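Local coordinates for type 2A phosphatase-associated protein 42 (Saccharomyces cerevisiae, PDB 2V0P), which binds PP2A-type phosphatase catalytic subunits and inhibits the phosphatase SIT4, acting in TOR signalling in response to the available nitrogen source, at residues 32-35 and 36-40; 79-82 and 83-87; 11-14 and 15-19; 44-47 and 48-52. All coordinates share one frame; numbering follows the deposited sequence.

Contact 1. Residues 32-35 and 36-40; sequences QGLL and LSTIK
Thr38 holds OG1 beside its own backbone N and anti to the carbonyl carbon (chi1 -54°), a torsion that carries the hydroxyl back along the helix to Leu34 O. This is the hydroxyl-to-carbonyl bond that serine and threonine often make one turn back, here within helix 29-52 of a TPR-like helical fold. Leu34 O is gripped twice: Thr38 OG1 lies 2.8 Å from it and Thr38 N 2.9 Å, and the two donors come from opposite faces of its carbonyl plane. With its hydroxyl spent in this way, threonine suits a buried position against Leu14 and Leu19 of helix 4-19. A valine in its place has no hydroxyl, which would probably leave one face of the Leu34 carbonyl without its second donor. On the side turned to helix 75-83, Leu35 and Ile39 both lie on Leu82, and Leu35 CG sits 4.2 Å from Ile39 CD1. Gln32 is buried, yet its amide is well supplied: NE2 binds Gln26 O, while OE1 accepts from Gln87 N and Arg86 NH1 of the loop after helix 75-83. Beneath the two apolar side chains, Ile39 N bonds to Leu35 O at 2.9 Å, with an N-H...O angle of 166°.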
loop_
_atom_site.group_PDB
_atom_site.type_symbol
_atom_site.label_atom_id
_atom_site.label_comp_id
_atom_site.label_asym_id
_atom_site.label_seq_id
_atom_site.Cartn_x
_atom_site.Cartn_y
_atom_site.Cartn_z
ATOM N N GLN A 32 -7.943 -13.040 -21.338
ATOM C CA GLN A 32 -7.230 -11.913 -21.874
ATOM C C GLN A 32 -7.631 -11.691 -23.368
ATOM O O GLN A 32 -7.654 -10.560 -23.846
ATOM C CB GLN A 32 -5.730 -12.103 -21.758
ATOM C CG GLN A 32 -5.167 -12.004 -20.353
ATOM C CD GLN A 32 -5.512 -10.692 -19.734
ATOM O OE1 GLN A 32 -5.287 -9.638 -20.322
ATOM N NE2 GLN A 32 -6.107 -10.744 -18.584
ATOM N N GLY A 33 -7.896 -12.799 -24.051
ATOM C CA GLY A 33 -8.291 -12.849 -25.443
ATOM C C GLY A 33 -9.557 -12.040 -25.662
ATOM O O GLY A 33 -9.547 -11.155 -26.461
ATOM N N LEU A 34 -10.615 -12.342 -24.919
ATOM C CA LEU A 34 -11.891 -11.563 -24.951
ATOM C C LEU A 34 -11.706 -10.132 -24.483
ATOM O O LEU A 34 -12.286 -9.193 -25.049
ATOM C CB LEU A 34 -12.967 -12.234 -24.100
ATOM C CG LEU A 34 -14.341 -11.573 -23.978
ATOM C CD1 LEU A 34 -14.981 -11.499 -25.374
ATOM C CD2 LEU A 34 -15.163 -12.440 -23.075
ATOM N N LEU A 35 -10.862 -9.938 -23.468
ATOM C CA LEU A 35 -10.608 -8.614 -22.972
ATOM C C LEU A 35 -9.946 -7.739 -24.041
ATOM O O LEU A 35 -10.387 -6.623 -24.301
ATOM C CB LEU A 35 -9.816 -8.662 -21.631
ATOM C CG LEU A 35 -9.502 -7.331 -20.980
ATOM C CD1 LEU A 35 -10.700 -6.698 -20.305
ATOM C CD2 LEU A 35 -8.392 -7.489 -20.025
ATOM N N LEU A 36 -8.911 -8.269 -24.664
ATOM C CA LEU A 36 -8.233 -7.601 -25.721
ATOM C C LEU A 36 -9.156 -7.280 -26.893
ATOM O O LEU A 36 -9.073 -6.254 -27.401
ATOM C CB LEU A 36 -7.057 -8.411 -26.228
ATOM C CG LEU A 36 -6.247 -7.770 -27.328
ATOM C CD1 LEU A 36 -5.739 -6.389 -26.939
ATOM C CD2 LEU A 36 -5.103 -8.660 -27.746
ATOM N N SER A 37 -10.004 -8.174 -27.295
ATOM C CA SER A 37 -10.847 -7.876 -28.483
ATOM C C SER A 37 -11.923 -6.858 -28.113
ATOM O O SER A 37 -12.262 -6.016 -28.918
ATOM C CB SER A 37 -11.425 -9.103 -29.123
ATOM O OG SER A 37 -12.269 -9.789 -28.251
ATOM N N THR A 38 -12.407 -6.924 -26.874
ATOM C CA THR A 38 -13.307 -5.925 -26.358
ATOM C C THR A 38 -12.708 -4.540 -26.367
ATOM O O THR A 38 -13.322 -3.526 -26.817
ATOM C CB THR A 38 -13.936 -6.339 -25.067
ATOM O OG1 THR A 38 -14.531 -7.585 -25.253
ATOM C CG2 THR A 38 -15.109 -5.274 -24.587
ATOM N N ILE A 39 -11.503 -4.416 -25.874
ATOM C CA ILE A 39 -10.847 -3.147 -25.911
ATOM C C ILE A 39 -10.664 -2.658 -27.333
ATOM O O ILE A 39 -10.944 -1.494 -27.609
ATOM C CB ILE A 39 -9.462 -3.239 -25.177
ATOM C CG1 ILE A 39 -9.665 -3.389 -23.688
ATOM C CG2 ILE A 39 -8.664 -2.063 -25.428
ATOM C CD1 ILE A 39 -8.262 -3.860 -23.052
ATOM N N LYS A 40 -10.218 -3.520 -28.237
ATOM C CA LYS A 40 -9.999 -3.131 -29.616
ATOM C C LYS A 40 -11.325 -2.537 -30.209
ATOM O O LYS A 40 -11.307 -1.473 -30.800
ATOM C CB LYS A 40 -9.429 -4.291 -30.447
ATOM C CG LYS A 40 -7.989 -4.671 -30.087
ATOM C CD LYS A 40 -7.484 -5.814 -30.977
ATOM C CE LYS A 40 -6.059 -6.248 -30.633
ATOM N NZ LYS A 40 -5.020 -5.262 -31.078
#

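Contact 2. Residues 79-82 and 83-87; sequences LGLL and ISRRQ
Leu81 O receives the guanidinium of Arg85, whose NH1 lies 2.8 Å away with the oxygen at the edge of the group, close to its plane. The N-H...O angle is 150°, and NH1 stands tilted from the carbonyl plane. Ser84 OG is a second neighbour, 3.1 Å from Leu81 O, but Gly80 O is also within its reach. The arginine chain runs extended from CG to NE, with CD 3.4 Å from Leu81 O, and the turn at chi4 (80°) swings NH1 back onto that oxygen. The site is the C-terminal end of helix 75-83, where a type I beta turn from Ile83 to Arg86 is closed by Arg86 N bonding to Ile83 O at 3.1 Å. The Arg85 side chain thus supplies the N-H that another helical turn would have drawn from the backbone N of the same residue. A leucine here has no N-H to offer, which would probably leave Leu81 O dependent on the unsettled Ser84 hydroxyl and weaken the packing on Lys154 of the second subunit. Gly80 O takes both Ser84 N, at 3.2 Å, and Ser107 OG. Ile83 lies back over the preceding turn, its CG1 3.1 Å from Leu79 O.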
loop_
_atom_site.group_PDB
_atom_site.type_symbol
_atom_site.label_atom_id
_atom_site.label_comp_id
_atom_site.label_asym_id
_atom_site.label_seq_id
_atom_site.Cartn_x
_atom_site.Cartn_y
_atom_site.Cartn_z
ATOM N N LEU A 79 -13.023 2.038 -21.050
ATOM C CA LEU A 79 -11.665 1.757 -21.435
ATOM C C LEU A 79 -10.805 1.666 -20.148
ATOM O O LEU A 79 -10.039 0.752 -20.005
ATOM C CB LEU A 79 -11.121 2.777 -22.429
ATOM C CG LEU A 79 -11.517 2.769 -23.945
ATOM C CD1 LEU A 79 -10.873 3.912 -24.555
ATOM C CD2 LEU A 79 -11.117 1.531 -24.667
ATOM N N GLY A 80 -10.981 2.612 -19.234
ATOM C CA GLY A 80 -10.363 2.537 -17.894
ATOM C C GLY A 80 -10.523 1.215 -17.200
ATOM O O GLY A 80 -9.544 0.620 -16.770
ATOM N N LEU A 81 -11.742 0.762 -17.107
ATOM C CA LEU A 81 -12.096 -0.457 -16.472
ATOM C C LEU A 81 -11.498 -1.711 -17.196
ATOM O O LEU A 81 -11.004 -2.654 -16.555
ATOM C CB LEU A 81 -13.581 -0.574 -16.393
ATOM C CG LEU A 81 -14.384 0.341 -15.501
ATOM C CD1 LEU A 81 -15.809 -0.014 -15.706
ATOM C CD2 LEU A 81 -13.949 0.155 -14.029
ATOM N N LEU A 82 -11.557 -1.709 -18.516
ATOM C CA LEU A 82 -11.074 -2.866 -19.256
ATOM C C LEU A 82 -9.565 -2.965 -19.244
ATOM O O LEU A 82 -9.061 -4.031 -19.025
ATOM C CB LEU A 82 -11.573 -2.816 -20.719
ATOM C CG LEU A 82 -13.094 -2.853 -20.876
ATOM C CD1 LEU A 82 -13.409 -2.324 -22.271
ATOM C CD2 LEU A 82 -13.609 -4.163 -20.788
ATOM N N ILE A 83 -8.878 -1.867 -19.511
ATOM C CA ILE A 83 -7.452 -1.821 -19.549
ATOM C C ILE A 83 -6.820 -2.211 -18.187
ATOM O O ILE A 83 -5.870 -2.919 -18.149
ATOM C CB ILE A 83 -6.939 -0.459 -20.005
ATOM C CG1 ILE A 83 -7.416 -0.171 -21.445
ATOM C CG2 ILE A 83 -5.379 -0.450 -20.014
ATOM C CD1 ILE A 83 -7.051 1.064 -21.924
ATOM N N SER A 84 -7.397 -1.776 -17.079
ATOM C CA SER A 84 -6.773 -2.113 -15.781
ATOM C C SER A 84 -6.705 -3.627 -15.546
ATOM O O SER A 84 -5.954 -4.100 -14.680
ATOM C CB SER A 84 -7.528 -1.415 -14.654
ATOM O OG SER A 84 -8.780 -1.981 -14.502
ATOM N N ARG A 85 -7.444 -4.385 -16.379
ATOM C CA ARG A 85 -7.612 -5.788 -16.205
ATOM C C ARG A 85 -6.668 -6.664 -17.116
ATOM O O ARG A 85 -6.614 -7.847 -16.955
ATOM C CB ARG A 85 -9.074 -6.176 -16.412
ATOM C CG ARG A 85 -9.989 -5.988 -15.262
ATOM C CD ARG A 85 -11.448 -5.906 -15.680
ATOM N NE ARG A 85 -12.305 -5.849 -14.495
ATOM C CZ ARG A 85 -12.532 -4.765 -13.777
ATOM N NH1 ARG A 85 -12.025 -3.597 -14.128
ATOM N NH2 ARG A 85 -13.285 -4.834 -12.685
ATOM N N ARG A 86 -5.971 -6.020 -18.039
ATOM C CA ARG A 86 -5.034 -6.640 -18.945
ATOM C C ARG A 86 -3.822 -7.167 -18.177
ATOM O O ARG A 86 -3.406 -6.571 -17.222
ATOM C CB ARG A 86 -4.604 -5.626 -20.001
ATOM C CG ARG A 86 -5.711 -5.347 -21.013
ATOM C CD ARG A 86 -5.771 -6.489 -22.060
ATOM N NE ARG A 86 -4.696 -6.449 -23.032
ATOM C CZ ARG A 86 -4.035 -7.528 -23.470
ATOM N NH1 ARG A 86 -4.317 -8.737 -23.001
ATOM N NH2 ARG A 86 -3.072 -7.400 -24.377
ATOM N N GLN A 87 -3.309 -8.299 -18.618
ATOM C CA GLN A 87 -2.077 -8.860 -18.097
ATOM C C GLN A 87 -1.275 -9.480 -19.238
ATOM O O GLN A 87 -1.837 -10.025 -20.207
ATOM C CB GLN A 87 -2.366 -9.981 -17.091
ATOM C CG GLN A 87 -3.162 -9.605 -15.959
ATOM C CD GLN A 87 -3.239 -10.711 -14.943
ATOM O OE1 GLN A 87 -2.484 -11.713 -14.996
ATOM N NE2 GLN A 87 -4.124 -10.532 -13.983
#

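Contact 3. Residues 11-14 and 15-19; sequences IISL and YSTKL
The backbone from Ile11 to Thr17 is regular alpha helix, but it widens at 15-19 into a pi-type turn in which Leu14 O accepts from Lys18 N at 2.9 Å. Leu19 N reaches the same oxygen weakly, at 3.3 Å, and also bonds to Tyr15 O as helix 4-19 comes to its end. Among the side chains, Thr17 makes the closest polar approach: OG1 is 2.5 Å from Ser13 O, an unusually short bond whose exact length should carry little weight. Its chi1 of 58° sets the hydroxyl between the backbone N and the carbonyl carbon, from where it reaches one face of the Ser13 carbonyl while Thr17 N takes the other. The methyl CG2 of Thr17 lies 3.2 Å from the same Ser13 O, so methyl and hydroxyl both crowd that oxygen. Ser16, with a different torsion, has only a weak, unsettled approach of OG to Ile12 O. On the inner side, Tyr15 CB rests against Ile12 O, and with CG anti to the backbone N (chi1 179°) the ring is led away from the preceding turn to Leu81 and Leu82 of helix 75-83. The wide turn brings Leu19 under Leu14, Leu19 CD1 lying 4.3 Å from Leu14 CB, and Leu19 also packs on Thr38 and Leu82. The chemistry divides by side: the exposed threonine turns its hydroxyl onto its own helix, which uses the polar group locally, whereas tyrosine and leucine commit their bulk to the neighbouring helices, as expected of an amphipathic helix at its closing turn.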
loop_
_atom_site.group_PDB
_atom_site.type_symbol
_atom_site.label_atom_id
_atom_site.label_comp_id
_atom_site.label_asym_id
_atom_site.label_seq_id
_atom_site.Cartn_x
_atom_site.Cartn_y
_atom_site.Cartn_z
ATOM N N ILE A 11 -20.577 -4.101 -25.989
ATOM C CA ILE A 11 -19.341 -3.915 -25.247
ATOM C C ILE A 11 -19.660 -3.948 -23.746
ATOM O O ILE A 11 -19.035 -4.718 -22.984
ATOM C CB ILE A 11 -18.549 -2.663 -25.693
ATOM C CG1 ILE A 11 -17.941 -2.915 -27.080
ATOM C CG2 ILE A 11 -17.425 -2.312 -24.637
ATOM C CD1 ILE A 11 -17.569 -1.743 -27.887
ATOM N N ILE A 12 -20.707 -3.223 -23.345
ATOM C CA ILE A 12 -20.957 -3.041 -21.932
ATOM C C ILE A 12 -21.437 -4.356 -21.344
ATOM O O ILE A 12 -21.062 -4.732 -20.238
ATOM C CB ILE A 12 -21.990 -1.903 -21.674
ATOM C CG1 ILE A 12 -21.440 -0.553 -22.094
ATOM C CG2 ILE A 12 -22.499 -1.944 -20.241
ATOM C CD1 ILE A 12 -19.981 -0.469 -22.186
ATOM N N SER A 13 -22.215 -5.082 -22.135
ATOM C CA SER A 13 -22.687 -6.392 -21.766
ATOM C C SER A 13 -21.539 -7.418 -21.611
ATOM O O SER A 13 -21.573 -8.226 -20.720
ATOM C CB SER A 13 -23.711 -6.862 -22.768
ATOM O OG SER A 13 -24.284 -8.074 -22.360
ATOM N N LEU A 14 -20.554 -7.383 -22.501
ATOM C CA LEU A 14 -19.414 -8.283 -22.402
ATOM C C LEU A 14 -18.694 -7.991 -21.090
ATOM O O LEU A 14 -18.396 -8.893 -20.367
ATOM C CB LEU A 14 -18.462 -8.140 -23.587
ATOM C CG LEU A 14 -18.942 -8.738 -24.914
ATOM C CD1 LEU A 14 -18.034 -8.299 -26.041
ATOM C CD2 LEU A 14 -19.027 -10.246 -24.837
ATOM N N TYR A 15 -18.490 -6.720 -20.810
ATOM C CA TYR A 15 -17.898 -6.255 -19.579
ATOM C C TYR A 15 -18.622 -6.806 -18.355
ATOM O O TYR A 15 -18.013 -7.490 -17.566
ATOM C CB TYR A 15 -17.795 -4.723 -19.513
ATOM C CG TYR A 15 -17.183 -4.284 -18.202
ATOM C CD1 TYR A 15 -15.797 -4.459 -17.965
ATOM C CD2 TYR A 15 -17.967 -3.786 -17.182
ATOM C CE1 TYR A 15 -15.213 -4.088 -16.748
ATOM C CE2 TYR A 15 -17.402 -3.407 -15.929
ATOM C CZ TYR A 15 -16.028 -3.570 -15.730
ATOM O OH TYR A 15 -15.479 -3.215 -14.527
ATOM N N SER A 16 -19.928 -6.542 -18.234
ATOM C CA SER A 16 -20.688 -6.947 -17.061
ATOM C C SER A 16 -20.821 -8.427 -16.872
ATOM O O SER A 16 -20.815 -8.891 -15.755
ATOM C CB SER A 16 -22.097 -6.304 -17.041
ATOM O OG SER A 16 -21.959 -4.918 -16.996
ATOM N N THR A 17 -20.959 -9.168 -17.963
ATOM C CA THR A 17 -21.245 -10.558 -17.895
ATOM C C THR A 17 -19.970 -11.414 -17.793
ATOM O O THR A 17 -20.000 -12.466 -17.192
ATOM C CB THR A 17 -22.107 -11.010 -19.077
ATOM O OG1 THR A 17 -21.437 -10.714 -20.304
ATOM C CG2 THR A 17 -23.454 -10.281 -19.065
ATOM N N LYS A 18 -18.863 -10.946 -18.357
ATOM C CA LYS A 18 -17.695 -11.801 -18.538
ATOM C C LYS A 18 -16.368 -11.200 -18.156
ATOM O O LYS A 18 -15.421 -11.936 -17.924
ATOM C CB LYS A 18 -17.593 -12.313 -20.003
ATOM C CG LYS A 18 -18.700 -13.205 -20.412
ATOM C CD LYS A 18 -18.348 -13.995 -21.642
ATOM C CE LYS A 18 -19.274 -15.193 -21.800
ATOM N NZ LYS A 18 -19.018 -16.222 -20.749
ATOM N N LEU A 19 -16.257 -9.889 -18.118
ATOM C CA LEU A 19 -14.968 -9.279 -17.884
ATOM C C LEU A 19 -14.853 -8.604 -16.533
ATOM O O LEU A 19 -13.760 -8.544 -15.994
ATOM C CB LEU A 19 -14.585 -8.290 -19.014
ATOM C CG LEU A 19 -14.689 -8.936 -20.412
ATOM C CD1 LEU A 19 -14.680 -7.880 -21.570
ATOM C CD2 LEU A 19 -13.592 -9.908 -20.595
#

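Contact 4. Residues 44-47 and 48-52; sequences NLKT and AIFDR
The C-terminal turns of helix 29-52 bring Lys46 and Phe50 together, one helical turn apart. Lys46 CG lies over one face of the phenyl ring, 4.2 Å from the ring centroid and 22° off the ring normal, a CH-pi contact displaced toward the rim. Two first torsions make it possible: Lys46 CG is anti to the backbone N (chi1 -178°), while Phe50 CG is anti to its carbonyl carbon (chi1 -63°), which leans the ring back toward the lysine. Beyond CG the lysine chain runs extended to a salt bridge between NZ and Asp76 OD1, and any cation-pi attraction to the ring is weak, for NZ is far from the centroid. Lysine fits here because its methylenes can lie on the phenyl while the ammonium group reaches past the ring to Asp76. On the buried side, Leu45 CG and Ile49 CD1 meet at 3.5 Å as the two side chains cross obliquely; Leu45 continues onto Phe8 and Ile11 of helix 4-19, and Ile49 onto Phe72. The solvent-facing side differs. Thr47 CG2 sits over one face of the Arg52 guanidinium, 3.5 Å from CZ, although Arg52 also touches a crystal neighbour, which may influence its pose. Underneath, Arg52 N bonds to Thr47 O at 2.9 Å; N lies nearly in line with the C=O bond, though the N-H itself is bent. A weak bond from Asp51 N, four residues on, shares this acceptor, but the bond from the amide five residues on defines the pi-type turn, the widening with which this otherwise alpha-helical segment ends.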
loop_
_atom_site.group_PDB
_atom_site.type_symbol
_atom_site.label_atom_id
_atom_site.label_comp_id
_atom_site.label_asym_id
_atom_site.label_seq_id
_atom_site.Cartn_x
_atom_site.Cartn_y
_atom_site.Cartn_z
ATOM N N ASN A 44 -12.139 1.317 -31.363
ATOM C CA ASN A 44 -12.673 1.550 -32.690
ATOM C C ASN A 44 -13.914 2.397 -32.597
ATOM O O ASN A 44 -14.089 3.297 -33.401
ATOM C CB ASN A 44 -12.918 0.213 -33.394
ATOM C CG ASN A 44 -11.666 -0.313 -34.031
ATOM O OD1 ASN A 44 -10.715 0.443 -34.224
ATOM N ND2 ASN A 44 -11.653 -1.597 -34.390
ATOM N N LEU A 45 -14.695 2.165 -31.536
ATOM C CA LEU A 45 -15.962 2.897 -31.276
ATOM C C LEU A 45 -15.753 4.342 -30.884
ATOM O O LEU A 45 -16.405 5.282 -31.463
ATOM C CB LEU A 45 -16.811 2.124 -30.301
ATOM C CG LEU A 45 -18.215 2.570 -29.965
ATOM C CD1 LEU A 45 -19.053 2.598 -31.252
ATOM C CD2 LEU A 45 -18.798 1.625 -28.944
ATOM N N LYS A 46 -14.774 4.567 -30.000
ATOM C CA LYS A 46 -14.369 5.892 -29.710
ATOM C C LYS A 46 -14.018 6.698 -30.946
ATOM O O LYS A 46 -14.470 7.817 -31.084
ATOM C CB LYS A 46 -13.201 5.898 -28.739
ATOM C CG LYS A 46 -12.790 7.273 -28.389
ATOM C CD LYS A 46 -11.918 7.319 -27.173
ATOM C CE LYS A 46 -11.228 8.668 -27.107
ATOM N NZ LYS A 46 -10.683 8.920 -25.739
ATOM N N THR A 47 -13.184 6.146 -31.826
ATOM C CA THR A 47 -12.845 6.783 -33.109
ATOM C C THR A 47 -14.091 7.107 -33.982
ATOM O O THR A 47 -14.265 8.223 -34.472
ATOM C CB THR A 47 -11.805 5.904 -33.872
ATOM O OG1 THR A 47 -10.604 5.882 -33.102
ATOM C CG2 THR A 47 -11.481 6.482 -35.242
ATOM N N ALA A 48 -14.950 6.118 -34.132
ATOM C CA ALA A 48 -16.202 6.246 -34.831
ATOM C C ALA A 48 -17.071 7.394 -34.258
ATOM O O ALA A 48 -17.513 8.273 -35.028
ATOM C CB ALA A 48 -16.937 4.927 -34.845
ATOM N N ILE A 49 -17.322 7.382 -32.961
ATOM C CA ILE A 49 -18.138 8.399 -32.283
ATOM C C ILE A 49 -17.445 9.747 -32.144
ATOM O O ILE A 49 -17.960 10.713 -32.640
ATOM C CB ILE A 49 -18.658 7.935 -30.894
ATOM C CG1 ILE A 49 -19.410 6.605 -30.981
ATOM C CG2 ILE A 49 -19.537 9.004 -30.246
ATOM C CD1 ILE A 49 -19.408 5.876 -29.659
ATOM N N PHE A 50 -16.317 9.835 -31.441
ATOM C CA PHE A 50 -15.610 11.085 -31.243
ATOM C C PHE A 50 -14.917 11.665 -32.513
ATOM O O PHE A 50 -15.027 12.853 -32.755
ATOM C CB PHE A 50 -14.544 10.954 -30.144
ATOM C CG PHE A 50 -15.085 10.628 -28.774
ATOM C CD1 PHE A 50 -15.910 9.551 -28.577
ATOM C CD2 PHE A 50 -14.669 11.352 -27.671
ATOM C CE1 PHE A 50 -16.387 9.222 -27.309
ATOM C CE2 PHE A 50 -15.116 11.027 -26.400
ATOM C CZ PHE A 50 -15.984 9.978 -26.218
ATOM N N ASP A 51 -14.200 10.857 -33.299
ATOM C CA ASP A 51 -13.467 11.390 -34.467
ATOM C C ASP A 51 -14.304 11.559 -35.743
ATOM O O ASP A 51 -14.293 12.630 -36.391
ATOM C CB ASP A 51 -12.237 10.521 -34.789
ATOM C CG ASP A 51 -11.106 10.693 -33.789
ATOM O OD1 ASP A 51 -11.335 11.263 -32.700
ATOM O OD2 ASP A 51 -9.976 10.245 -34.101
ATOM N N ARG A 52 -15.017 10.496 -36.109
ATOM C CA ARG A 52 -15.620 10.392 -37.434
ATOM C C ARG A 52 -17.045 10.937 -37.543
ATOM O O ARG A 52 -17.394 11.551 -38.556
ATOM C CB ARG A 52 -15.520 8.955 -37.952
ATOM C CG ARG A 52 -14.073 8.462 -38.041
ATOM C CD ARG A 52 -13.853 7.596 -39.265
ATOM N NE ARG A 52 -12.571 6.882 -39.230
ATOM C CZ ARG A 52 -12.370 5.728 -38.593
ATOM N NH1 ARG A 52 -13.364 5.154 -37.911
ATOM N NH2 ARG A 52 -11.170 5.153 -38.624
#

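How the contacts relate
Along the chain the order is contact 3 on helix 4-19, contacts 1 and 4 on helix 29-52, and contact 2 at the end of helix 75-83 and in the loop beyond it. Contacts 1, 2 and 3 form a cluster, their centres about 9 to 12 Å apart, in which each touches the other two. Contact 4 lies further along the helix it shares with contact 1, about 18 Å away between centres, and meets contact 3 through Ile11 and Leu45. Three successive helices of the TPR-like N-terminal domain are joined side by side by apolar side chains such as Leu35, Leu82, Leu14 and Ile11, together with polar ones: Gln32 with Arg86 and Gln87, and Arg85 beside Tyr15.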